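Local coordinates for protein involved in catabolism of external DNA (Legionella pneumophila subsp. pneumophila, PDB 2OO3) that probably methylates N6 of a single adenine in 23S ribosomal RNA, with S-adenosyl-L-methionine as the methyl donor, at residues H20-R25 with L79-Y83; I66-W70 with N93-Y99; R115-L121 with K138-T144. The contacts are given in a common frame with arbitrary orientation. Residue numbers count along the deposited sequence, not the author numbering.

Along the chain, helix 14-30 supplies the first half of interaction 1, which closes when residues 79-83 lead into helix 81-90. Interaction 2 opens inside that loop, at helix 66-71, and closes beyond it at residues 93-99, so the two contacts cross. They also touch: Tyr99 OH lies 2.7 Å from both Tyr83 OH and His20 ND1, probable hydrogen bonds that join helices 14-30 and 81-90 to strand 98-100. Interaction 3 follows in series, its nearest atoms about 9 Å from interaction 1 and about 13 Å from interaction 2. It closes the short beta-alpha-beta loop that ends at the outer strand 139-142 of the main sheet.

Interaction 1. Residues H20-R25 with L79-Y83; sequences HITLTR and LFLEY
A buried contact joins helix 14-30 to the chain entering helix 81-90: residues 20-25 are helical, whereas 79-80 form a 3-10 segment before helical 81-83. The nearest CA pairs are Ile21-Tyr83 (5.8 Å) and Arg25-Leu79 (7.8 Å). Tyr83, chi1 t, lays a ring face against Ile21 in a CH-pi contact, CG1 3.6 Å from the ring centroid, and Ile21 CD1 reaches Phe80 CE1 at 3.3 Å. His20 CB meets Tyr83 CE1 at 3.5 Å. At the other end Arg25 NH1 forms a salt bridge with Glu82 OE1 (2.8 Å) and a weak hydrogen bond to Leu79 O (2.9 Å); Leu79 CD2 covers one guanidinium face, and Glu252 pairs with NE. Between these regions a water donates to Thr24 OG1 (2.7 Å) and Leu79 O (2.8 Å) and accepts from Tyr83 N (2.9 Å). Apolar packing thus adjoins His20, a predicted S-adenosyl-L-methionine ligand whose ND1, like Tyr83 OH, is hydrogen-bonded to Tyr99 OH, while Arg25 and the water engage Leu79 O at the lead-in to helix 81-90.

Interaction 2. Residues I66-W70 with N93-Y99; sequences INPVW and NSTLSYY
An indole lies with one face against a leucine methyl while its nitrogen hydrogen-bonds to a loop carbonyl: Leu96 CD1 makes a CH-pi contact 3.6 Å from the centroid of the five-membered ring of Trp70, only 2° off its normal, and Trp70 NE1 donates to Ser94 O at 2.9 Å (163°). Trp70, chi1 t, belongs to the short helix 66-71, where its N hydrogen-bonds to Ile66 O at 2.7 Å. Opposing it, residues 93-97 are loop and 98-99 begin strand 98-100. Asn93 OD1 accepts from Thr95 N (3.2 Å), forming an Asx turn. The closest CA pairs are Asn67-Leu96 (7.7 Å) and Ile66-Tyr99 (8.5 Å). Ile66 sends CG2 to Leu96 CD2 (3.7 Å), and its CB lies 3.9 Å from Tyr99 CE1. Ile87 of helix 81-90 touches Ile66, Trp70 and Leu96. Strand 98-100 pairs with 48-50 in a two-stranded antiparallel sheet. Separately, Tyr99 OH hydrogen-bonds to His20 and Tyr83, bringing the contact beside a predicted S-adenosyl-L-methionine ligand.

Interaction 3. Residues R115-L121 with K138-T144; sequences RLYLCEL and KVYVNHT
Backbone hydrogen bonds define this pairing of parallel neighbours, strands 115-119 and 139-142, whose axes approach to 4.7 Å at 16°. Leu116, Tyr117, Leu118 and Cys119 pair with Val139, Tyr140, Val141 and Asn142, each CA pair 4.8 Å apart. The bonds alternate: Leu116 N to Lys138 O (3.0 Å), Tyr140 N to Leu116 O (2.8 Å), Leu118 N to Tyr140 O (2.8 Å), Asn142 N to Leu118 O (2.7 Å) and Glu120 N to Asn142 O (2.9 Å). Thr144 N to Glu120 O, at 3.3 Å, is weak.

Apolar contacts occupy the face bearing Leu116, Leu118, Val139 and Val141, where Leu118 CD1 meets Val139 CG1 at 3.6 Å; helix 102-109 packs on this side. On the other face, Asn142 ND2 lies over the Tyr117 ring, 3.2 Å from CZ.

Among side-chain hydrogen bonds, His143 NE2 donates to Leu121 O (2.7 Å) and Glu120 OE1 accepts from Gly45 N. Strand, helix 123-129 and strand make a beta-alpha-beta unit of the Rossmann-like methyltransferase sheet, 139-142 at its edge. Backbone hydrogen bonding runs on to Glu120, a predicted S-adenosyl-L-methionine ligand, consistent with the acidic residue ending this fold's second strand, which in related enzymes binds the cofactor ribose hydroxyls.

Interaction 1. Residues H20-R25 with L79-Y83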
loop_
_atom_site.group_PDB
_atom_site.type_symbol
_atom_site.label_atom_id
_atom_site.label_comp_id
_atom_site.label_asym_id
_atom_site.label_seq_id
_atom_site.Cartn_x
_atom_site.Cartn_y
_atom_site.Cartn_z
ATOM N N HIS A 20 -0.359 2.724 3.545
ATOM C CA HIS A 20 -1.815 2.792 3.665
ATOM C C HIS A 20 -2.385 4.178 3.363
ATOM O O HIS A 20 -3.448 4.280 2.790
ATOM C CB HIS A 20 -2.274 2.279 5.026
ATOM C CG HIS A 20 -2.082 0.796 5.196
ATOM N ND1 HIS A 20 -1.854 0.211 6.424
ATOM C CD2 HIS A 20 -2.109 -0.223 4.293
ATOM C CE1 HIS A 20 -1.756 -1.100 6.278
ATOM N NE2 HIS A 20 -1.897 -1.389 4.995
ATOM N N ILE A 21 -1.663 5.241 3.714
ATOM C CA ILE A 21 -2.115 6.570 3.332
ATOM C C ILE A 21 -2.082 6.671 1.818
ATOM O O ILE A 21 -3.035 7.213 1.217
ATOM C CB ILE A 21 -1.231 7.694 3.948
ATOM C CG1 ILE A 21 -1.331 7.616 5.474
ATOM C CG2 ILE A 21 -1.671 9.077 3.408
ATOM C CD1 ILE A 21 -0.324 8.530 6.222
ATOM N N THR A 22 -0.991 6.164 1.213
ATOM C CA THR A 22 -0.870 6.092 -0.259
ATOM C C THR A 22 -2.075 5.380 -0.865
ATOM O O THR A 22 -2.712 5.904 -1.772
ATOM C CB THR A 22 0.431 5.419 -0.689
ATOM O OG1 THR A 22 1.532 6.241 -0.236
ATOM C CG2 THR A 22 0.510 5.308 -2.212
ATOM N N LEU A 23 -2.383 4.190 -0.365
ATOM C CA LEU A 23 -3.588 3.469 -0.794
ATOM C C LEU A 23 -4.849 4.348 -0.683
ATOM O O LEU A 23 -5.621 4.439 -1.630
ATOM C CB LEU A 23 -3.751 2.187 0.047
ATOM C CG LEU A 23 -5.007 1.346 -0.211
ATOM C CD1 LEU A 23 -5.156 0.913 -1.688
ATOM C CD2 LEU A 23 -5.009 0.100 0.724
ATOM N N THR A 24 -5.057 5.008 0.460
ATOM C CA THR A 24 -6.268 5.820 0.630
ATOM C C THR A 24 -6.381 6.933 -0.413
ATOM O O THR A 24 -7.493 7.235 -0.870
ATOM C CB THR A 24 -6.478 6.381 2.067
ATOM O OG1 THR A 24 -5.550 7.440 2.345
ATOM C CG2 THR A 24 -6.380 5.266 3.150
ATOM N N ARG A 25 -5.244 7.513 -0.811
ATOM C CA ARG A 25 -5.254 8.642 -1.766
ATOM C C ARG A 25 -5.570 8.085 -3.150
ATOM O O ARG A 25 -6.336 8.693 -3.924
ATOM C CB ARG A 25 -3.901 9.380 -1.759
ATOM C CG ARG A 25 -3.542 9.964 -0.375
ATOM C CD ARG A 25 -4.043 11.400 -0.143
ATOM N NE ARG A 25 -5.284 11.805 -0.808
ATOM C CZ ARG A 25 -6.470 11.945 -0.209
ATOM N NH1 ARG A 25 -6.647 11.666 1.065
ATOM N NH2 ARG A 25 -7.503 12.340 -0.905
ATOM N N LEU A 79 -5.365 15.786 4.019
ATOM C CA LEU A 79 -4.994 14.590 3.218
ATOM C C LEU A 79 -4.998 13.265 4.011
ATOM O O LEU A 79 -5.050 12.177 3.412
ATOM C CB LEU A 79 -3.611 14.775 2.540
ATOM C CG LEU A 79 -3.609 15.776 1.369
ATOM C CD1 LEU A 79 -2.200 15.927 0.804
ATOM C CD2 LEU A 79 -4.528 15.307 0.279
ATOM N N PHE A 80 -4.935 13.377 5.333
ATOM C CA PHE A 80 -4.954 12.242 6.267
ATOM C C PHE A 80 -6.339 11.785 6.692
ATOM O O PHE A 80 -6.483 10.746 7.366
ATOM C CB PHE A 80 -4.152 12.584 7.517
ATOM C CG PHE A 80 -2.626 12.573 7.312
ATOM C CD1 PHE A 80 -1.842 11.519 7.812
ATOM C CD2 PHE A 80 -1.980 13.633 6.649
ATOM C CE1 PHE A 80 -0.440 11.532 7.661
ATOM C CE2 PHE A 80 -0.573 13.653 6.468
ATOM C CZ PHE A 80 0.203 12.598 6.968
ATOM N N LEU A 81 -7.369 12.541 6.293
ATOM C CA LEU A 81 -8.723 12.266 6.774
ATOM C C LEU A 81 -9.202 10.856 6.531
ATOM O O LEU A 81 -9.727 10.247 7.439
ATOM C CB LEU A 81 -9.758 13.268 6.202
ATOM C CG LEU A 81 -9.636 14.692 6.748
ATOM C CD1 LEU A 81 -10.531 15.633 5.876
ATOM C CD2 LEU A 81 -10.050 14.715 8.194
ATOM N N GLU A 82 -9.061 10.354 5.316
ATOM C CA GLU A 82 -9.669 9.035 4.990
ATOM C C GLU A 82 -8.950 7.953 5.782
ATOM O O GLU A 82 -9.568 7.049 6.343
ATOM C CB GLU A 82 -9.574 8.745 3.492
ATOM C CG GLU A 82 -10.517 9.623 2.614
ATOM C CD GLU A 82 -9.878 10.971 2.143
ATOM O OE1 GLU A 82 -8.915 11.498 2.758
ATOM O OE2 GLU A 82 -10.364 11.509 1.124
ATOM N N TYR A 83 -7.630 8.087 5.862
ATOM C CA TYR A 83 -6.804 7.142 6.614
ATOM C C TYR A 83 -7.211 7.089 8.080
ATOM O O TYR A 83 -7.473 6.022 8.623
ATOM C CB TYR A 83 -5.322 7.558 6.496
ATOM C CG TYR A 83 -4.319 6.678 7.245
ATOM C CD1 TYR A 83 -4.123 5.328 6.880
ATOM C CD2 TYR A 83 -3.545 7.201 8.265
ATOM C CE1 TYR A 83 -3.200 4.522 7.545
ATOM C CE2 TYR A 83 -2.616 6.400 8.946
ATOM C CZ TYR A 83 -2.429 5.072 8.565
ATOM O OH TYR A 83 -1.500 4.282 9.232
HETATM O O HOH W 1 -5.996 9.595 3.974
#

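Interaction 2. Residues I66-W70 with N93-Y99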
loop_
_atom_site.group_PDB
_atom_site.type_symbol
_atom_site.label_atom_id
_atom_site.label_comp_id
_atom_site.label_asym_id
_atom_site.label_seq_id
_atom_site.Cartn_x
_atom_site.Cartn_y
_atom_site.Cartn_z
ATOM N N ILE A 66 2.103 4.236 13.334
ATOM C CA ILE A 66 0.799 4.819 13.523
ATOM C C ILE A 66 0.628 5.597 14.855
ATOM O O ILE A 66 -0.057 6.614 14.880
ATOM C CB ILE A 66 -0.348 3.778 13.356
ATOM C CG1 ILE A 66 -1.736 4.435 13.454
ATOM C CG2 ILE A 66 -0.265 2.659 14.390
ATOM C CD1 ILE A 66 -1.936 5.633 12.512
ATOM N N ASN A 67 1.217 5.125 15.955
ATOM C CA ASN A 67 0.841 5.737 17.231
ATOM C C ASN A 67 1.071 7.271 17.333
ATOM O O ASN A 67 0.176 7.983 17.797
ATOM C CB ASN A 67 1.427 4.987 18.435
ATOM C CG ASN A 67 0.556 5.113 19.674
ATOM O OD1 ASN A 67 -0.680 5.099 19.585
ATOM N ND2 ASN A 67 1.191 5.227 20.844
ATOM N N PRO A 68 2.266 7.777 16.946
ATOM C CA PRO A 68 2.452 9.254 16.994
ATOM C C PRO A 68 1.501 10.018 16.064
ATOM O O PRO A 68 1.073 11.140 16.372
ATOM C CB PRO A 68 3.908 9.454 16.515
ATOM C CG PRO A 68 4.580 8.100 16.726
ATOM C CD PRO A 68 3.489 7.076 16.508
ATOM N N VAL A 69 1.164 9.395 14.939
ATOM C CA VAL A 69 0.309 10.009 13.936
ATOM C C VAL A 69 -1.106 10.045 14.511
ATOM O O VAL A 69 -1.789 11.104 14.467
ATOM C CB VAL A 69 0.396 9.228 12.562
ATOM C CG1 VAL A 69 -0.639 9.719 11.576
ATOM C CG2 VAL A 69 1.774 9.384 11.942
ATOM N N TRP A 70 -1.529 8.910 15.070
ATOM C CA TRP A 70 -2.842 8.770 15.668
ATOM C C TRP A 70 -3.043 9.701 16.861
ATOM O O TRP A 70 -4.073 10.371 16.965
ATOM C CB TRP A 70 -3.068 7.336 16.144
ATOM C CG TRP A 70 -4.358 7.110 16.957
ATOM C CD1 TRP A 70 -4.442 6.858 18.310
ATOM C CD2 TRP A 70 -5.721 7.084 16.461
ATOM N NE1 TRP A 70 -5.760 6.692 18.678
ATOM C CE2 TRP A 70 -6.564 6.827 17.571
ATOM C CE3 TRP A 70 -6.305 7.265 15.189
ATOM C CZ2 TRP A 70 -7.962 6.708 17.450
ATOM C CZ3 TRP A 70 -7.704 7.165 15.066
ATOM C CH2 TRP A 70 -8.513 6.890 16.202
ATOM N N ASN A 93 -12.724 2.826 20.940
ATOM C CA ASN A 93 -12.554 4.180 21.475
ATOM C C ASN A 93 -11.259 4.829 20.954
ATOM O O ASN A 93 -10.793 4.501 19.849
ATOM C CB ASN A 93 -12.608 4.153 23.007
ATOM C CG ASN A 93 -11.660 3.161 23.601
ATOM O OD1 ASN A 93 -10.674 2.770 22.980
ATOM N ND2 ASN A 93 -11.955 2.727 24.832
ATOM N N SER A 94 -10.671 5.722 21.757
ATOM C CA SER A 94 -9.529 6.537 21.304
ATOM C C SER A 94 -8.205 5.849 21.564
ATOM O O SER A 94 -7.162 6.339 21.148
ATOM C CB SER A 94 -9.535 7.900 21.985
ATOM O OG SER A 94 -9.472 7.720 23.387
ATOM N N THR A 95 -8.252 4.719 22.269
ATOM C CA THR A 95 -7.062 3.897 22.480
ATOM C C THR A 95 -6.900 2.899 21.329
ATOM O O THR A 95 -7.840 2.189 20.958
ATOM C CB THR A 95 -7.091 3.132 23.846
ATOM O OG1 THR A 95 -7.829 3.897 24.817
ATOM C CG2 THR A 95 -5.674 2.939 24.343
ATOM N N LEU A 96 -5.700 2.859 20.764
ATOM C CA LEU A 96 -5.432 2.014 19.624
ATOM C C LEU A 96 -5.338 0.546 20.036
ATOM O O LEU A 96 -4.390 0.138 20.722
ATOM C CB LEU A 96 -4.132 2.481 18.990
ATOM C CG LEU A 96 -3.985 2.615 17.491
ATOM C CD1 LEU A 96 -5.148 3.395 16.852
ATOM C CD2 LEU A 96 -2.640 3.296 17.207
ATOM N N SER A 97 -6.327 -0.244 19.637
ATOM C CA SER A 97 -6.360 -1.655 19.967
ATOM C C SER A 97 -6.152 -2.488 18.718
ATOM O O SER A 97 -5.558 -3.558 18.805
ATOM C CB SER A 97 -7.714 -2.061 20.576
ATOM O OG SER A 97 -7.893 -1.454 21.853
ATOM N N TYR A 98 -6.672 -1.976 17.592
ATOM C CA TYR A 98 -6.621 -2.636 16.286
ATOM C C TYR A 98 -6.026 -1.719 15.238
ATOM O O TYR A 98 -6.286 -0.499 15.227
ATOM C CB TYR A 98 -8.025 -3.096 15.842
ATOM C CG TYR A 98 -8.290 -4.538 16.241
ATOM C CD1 TYR A 98 -8.211 -5.566 15.302
ATOM C CD2 TYR A 98 -8.545 -4.876 17.583
ATOM C CE1 TYR A 98 -8.435 -6.927 15.698
ATOM C CE2 TYR A 98 -8.757 -6.218 17.982
ATOM C CZ TYR A 98 -8.699 -7.216 17.039
ATOM O OH TYR A 98 -8.896 -8.534 17.438
ATOM N N TYR A 99 -5.233 -2.300 14.353
ATOM C CA TYR A 99 -4.827 -1.600 13.137
ATOM C C TYR A 99 -5.401 -2.328 11.895
ATOM O O TYR A 99 -5.276 -3.553 11.799
ATOM C CB TYR A 99 -3.276 -1.511 13.066
ATOM C CG TYR A 99 -2.790 -0.670 11.898
ATOM C CD1 TYR A 99 -2.853 0.714 11.954
ATOM C CD2 TYR A 99 -2.322 -1.265 10.728
ATOM C CE1 TYR A 99 -2.419 1.490 10.892
ATOM C CE2 TYR A 99 -1.917 -0.497 9.637
ATOM C CZ TYR A 99 -1.957 0.886 9.749
ATOM O OH TYR A 99 -1.606 1.666 8.695
#

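Interaction 3. Residues R115-L121 with K138-T144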
loop_
_atom_site.group_PDB
_atom_site.type_symbol
_atom_site.label_atom_id
_atom_site.label_comp_id
_atom_site.label_asym_id
_atom_site.label_seq_id
_atom_site.Cartn_x
_atom_site.Cartn_y
_atom_site.Cartn_z
ATOM N N ARG A 115 -15.332 -4.251 -7.611
ATOM C CA ARG A 115 -15.088 -5.665 -7.302
ATOM C C ARG A 115 -13.729 -5.810 -6.681
ATOM O O ARG A 115 -12.724 -5.408 -7.301
ATOM C CB ARG A 115 -15.152 -6.525 -8.566
ATOM C CG ARG A 115 -14.913 -7.982 -8.319
ATOM C CD ARG A 115 -15.362 -8.836 -9.513
ATOM N NE ARG A 115 -14.654 -8.445 -10.726
ATOM C CZ ARG A 115 -13.631 -9.108 -11.267
ATOM N NH1 ARG A 115 -13.169 -10.227 -10.711
ATOM N NH2 ARG A 115 -13.071 -8.639 -12.378
ATOM N N LEU A 116 -13.699 -6.372 -5.470
ATOM C CA LEU A 116 -12.435 -6.567 -4.735
ATOM C C LEU A 116 -12.035 -8.021 -4.840
ATOM O O LEU A 116 -12.835 -8.927 -4.594
ATOM C CB LEU A 116 -12.560 -6.198 -3.242
ATOM C CG LEU A 116 -12.821 -4.726 -2.848
ATOM C CD1 LEU A 116 -14.267 -4.313 -3.120
ATOM C CD2 LEU A 116 -12.446 -4.503 -1.377
ATOM N N TYR A 117 -10.776 -8.243 -5.155
ATOM C CA TYR A 117 -10.262 -9.565 -5.236
ATOM C C TYR A 117 -9.001 -9.631 -4.359
ATOM O O TYR A 117 -7.972 -8.983 -4.649
ATOM C CB TYR A 117 -9.945 -9.847 -6.688
ATOM C CG TYR A 117 -9.726 -11.285 -6.999
ATOM C CD1 TYR A 117 -10.668 -12.007 -7.761
ATOM C CD2 TYR A 117 -8.567 -11.943 -6.570
ATOM C CE1 TYR A 117 -10.448 -13.337 -8.077
ATOM C CE2 TYR A 117 -8.347 -13.270 -6.886
ATOM C CZ TYR A 117 -9.290 -13.947 -7.636
ATOM O OH TYR A 117 -9.066 -15.233 -7.967
ATOM N N LEU A 118 -9.079 -10.410 -3.285
ATOM C CA LEU A 118 -8.022 -10.422 -2.286
ATOM C C LEU A 118 -7.349 -11.784 -2.265
ATOM O O LEU A 118 -8.035 -12.806 -2.142
ATOM C CB LEU A 118 -8.611 -10.140 -0.899
ATOM C CG LEU A 118 -9.492 -8.881 -0.771
ATOM C CD1 LEU A 118 -10.172 -8.765 0.605
ATOM C CD2 LEU A 118 -8.675 -7.564 -1.145
ATOM N N CYS A 119 -6.023 -11.802 -2.351
ATOM C CA CYS A 119 -5.276 -13.076 -2.410
ATOM C C CYS A 119 -4.417 -13.213 -1.178
ATOM O O CYS A 119 -3.730 -12.260 -0.798
ATOM C CB CYS A 119 -4.346 -13.139 -3.630
ATOM S SG CYS A 119 -5.185 -12.957 -5.259
ATOM N N GLU A 120 -4.406 -14.399 -0.590
ATOM C CA GLU A 120 -3.499 -14.661 0.512
ATOM C C GLU A 120 -3.021 -16.112 0.475
ATOM O O GLU A 120 -3.827 -17.032 0.470
ATOM C CB GLU A 120 -4.158 -14.334 1.877
ATOM C CG GLU A 120 -3.314 -14.747 3.118
ATOM C CD GLU A 120 -1.871 -14.192 3.091
ATOM O OE1 GLU A 120 -1.644 -13.021 2.656
ATOM O OE2 GLU A 120 -0.958 -14.946 3.508
ATOM N N LEU A 121 -1.711 -16.291 0.527
ATOM C CA LEU A 121 -1.110 -17.622 0.441
ATOM C C LEU A 121 -1.112 -18.412 1.771
ATOM O O LEU A 121 -1.307 -19.633 1.778
ATOM C CB LEU A 121 0.312 -17.456 -0.090
ATOM C CG LEU A 121 1.046 -18.630 -0.718
ATOM C CD1 LEU A 121 0.320 -19.097 -1.936
ATOM C CD2 LEU A 121 2.459 -18.224 -1.039
ATOM N N LYS A 138 -18.461 -5.968 -2.694
ATOM C CA LYS A 138 -18.407 -7.233 -3.397
ATOM C C LYS A 138 -16.954 -7.738 -3.224
ATOM O O LYS A 138 -16.032 -7.262 -3.888
ATOM C CB LYS A 138 -18.762 -6.935 -4.863
ATOM C CG LYS A 138 -18.973 -8.088 -5.774
ATOM C CD LYS A 138 -19.827 -7.647 -7.054
ATOM C CE LYS A 138 -19.126 -6.619 -7.968
ATOM N NZ LYS A 138 -20.033 -5.909 -8.970
ATOM N N VAL A 139 -16.759 -8.684 -2.306
ATOM C CA VAL A 139 -15.423 -9.057 -1.879
ATOM C C VAL A 139 -15.133 -10.543 -2.124
ATOM O O VAL A 139 -15.774 -11.407 -1.534
ATOM C CB VAL A 139 -15.184 -8.729 -0.374
ATOM C CG1 VAL A 139 -13.741 -9.111 0.047
ATOM C CG2 VAL A 139 -15.428 -7.251 -0.083
ATOM N N TYR A 140 -14.181 -10.830 -2.998
ATOM C CA TYR A 140 -13.775 -12.220 -3.268
ATOM C C TYR A 140 -12.443 -12.527 -2.633
ATOM O O TYR A 140 -11.419 -11.956 -3.025
ATOM C CB TYR A 140 -13.694 -12.461 -4.772
ATOM C CG TYR A 140 -15.060 -12.336 -5.407
ATOM C CD1 TYR A 140 -15.895 -13.466 -5.541
ATOM C CD2 TYR A 140 -15.547 -11.090 -5.833
ATOM C CE1 TYR A 140 -17.171 -13.354 -6.097
ATOM C CE2 TYR A 140 -16.838 -10.971 -6.408
ATOM C CZ TYR A 140 -17.626 -12.113 -6.541
ATOM O OH TYR A 140 -18.882 -11.987 -7.100
ATOM N N VAL A 141 -12.444 -13.426 -1.659
ATOM C CA VAL A 141 -11.215 -13.785 -0.938
ATOM C C VAL A 141 -10.705 -15.114 -1.464
ATOM O O VAL A 141 -11.461 -16.095 -1.476
ATOM C CB VAL A 141 -11.491 -13.914 0.559
ATOM C CG1 VAL A 141 -10.203 -14.264 1.342
ATOM C CG2 VAL A 141 -12.116 -12.634 1.102
ATOM N N ASN A 142 -9.435 -15.151 -1.890
ATOM C CA ASN A 142 -8.829 -16.322 -2.528
ATOM C C ASN A 142 -7.528 -16.817 -1.892
ATOM O O ASN A 142 -6.612 -16.031 -1.641
ATOM C CB ASN A 142 -8.610 -16.026 -3.992
ATOM C CG ASN A 142 -9.910 -15.729 -4.701
ATOM O OD1 ASN A 142 -10.545 -16.627 -5.257
ATOM N ND2 ASN A 142 -10.329 -14.461 -4.668
ATOM N N HIS A 143 -7.474 -18.108 -1.591
ATOM C CA HIS A 143 -6.292 -18.731 -1.012
ATOM C C HIS A 143 -5.395 -19.182 -2.168
ATOM O O HIS A 143 -5.559 -20.264 -2.729
ATOM C CB HIS A 143 -6.700 -19.905 -0.099
ATOM C CG HIS A 143 -5.557 -20.521 0.643
ATOM N ND1 HIS A 143 -5.622 -21.790 1.190
ATOM C CD2 HIS A 143 -4.320 -20.050 0.928
ATOM C CE1 HIS A 143 -4.478 -22.064 1.784
ATOM N NE2 HIS A 143 -3.663 -21.036 1.622
ATOM N N THR A 144 -4.466 -18.306 -2.546
ATOM C CA THR A 144 -3.741 -18.467 -3.776
ATOM C C THR A 144 -2.505 -17.587 -3.786
ATOM O O THR A 144 -2.417 -16.598 -3.042
ATOM C CB THR A 144 -4.653 -18.208 -5.007
ATOM O OG1 THR A 144 -4.042 -18.757 -6.185
ATOM C CG2 THR A 144 -4.993 -16.699 -5.192
#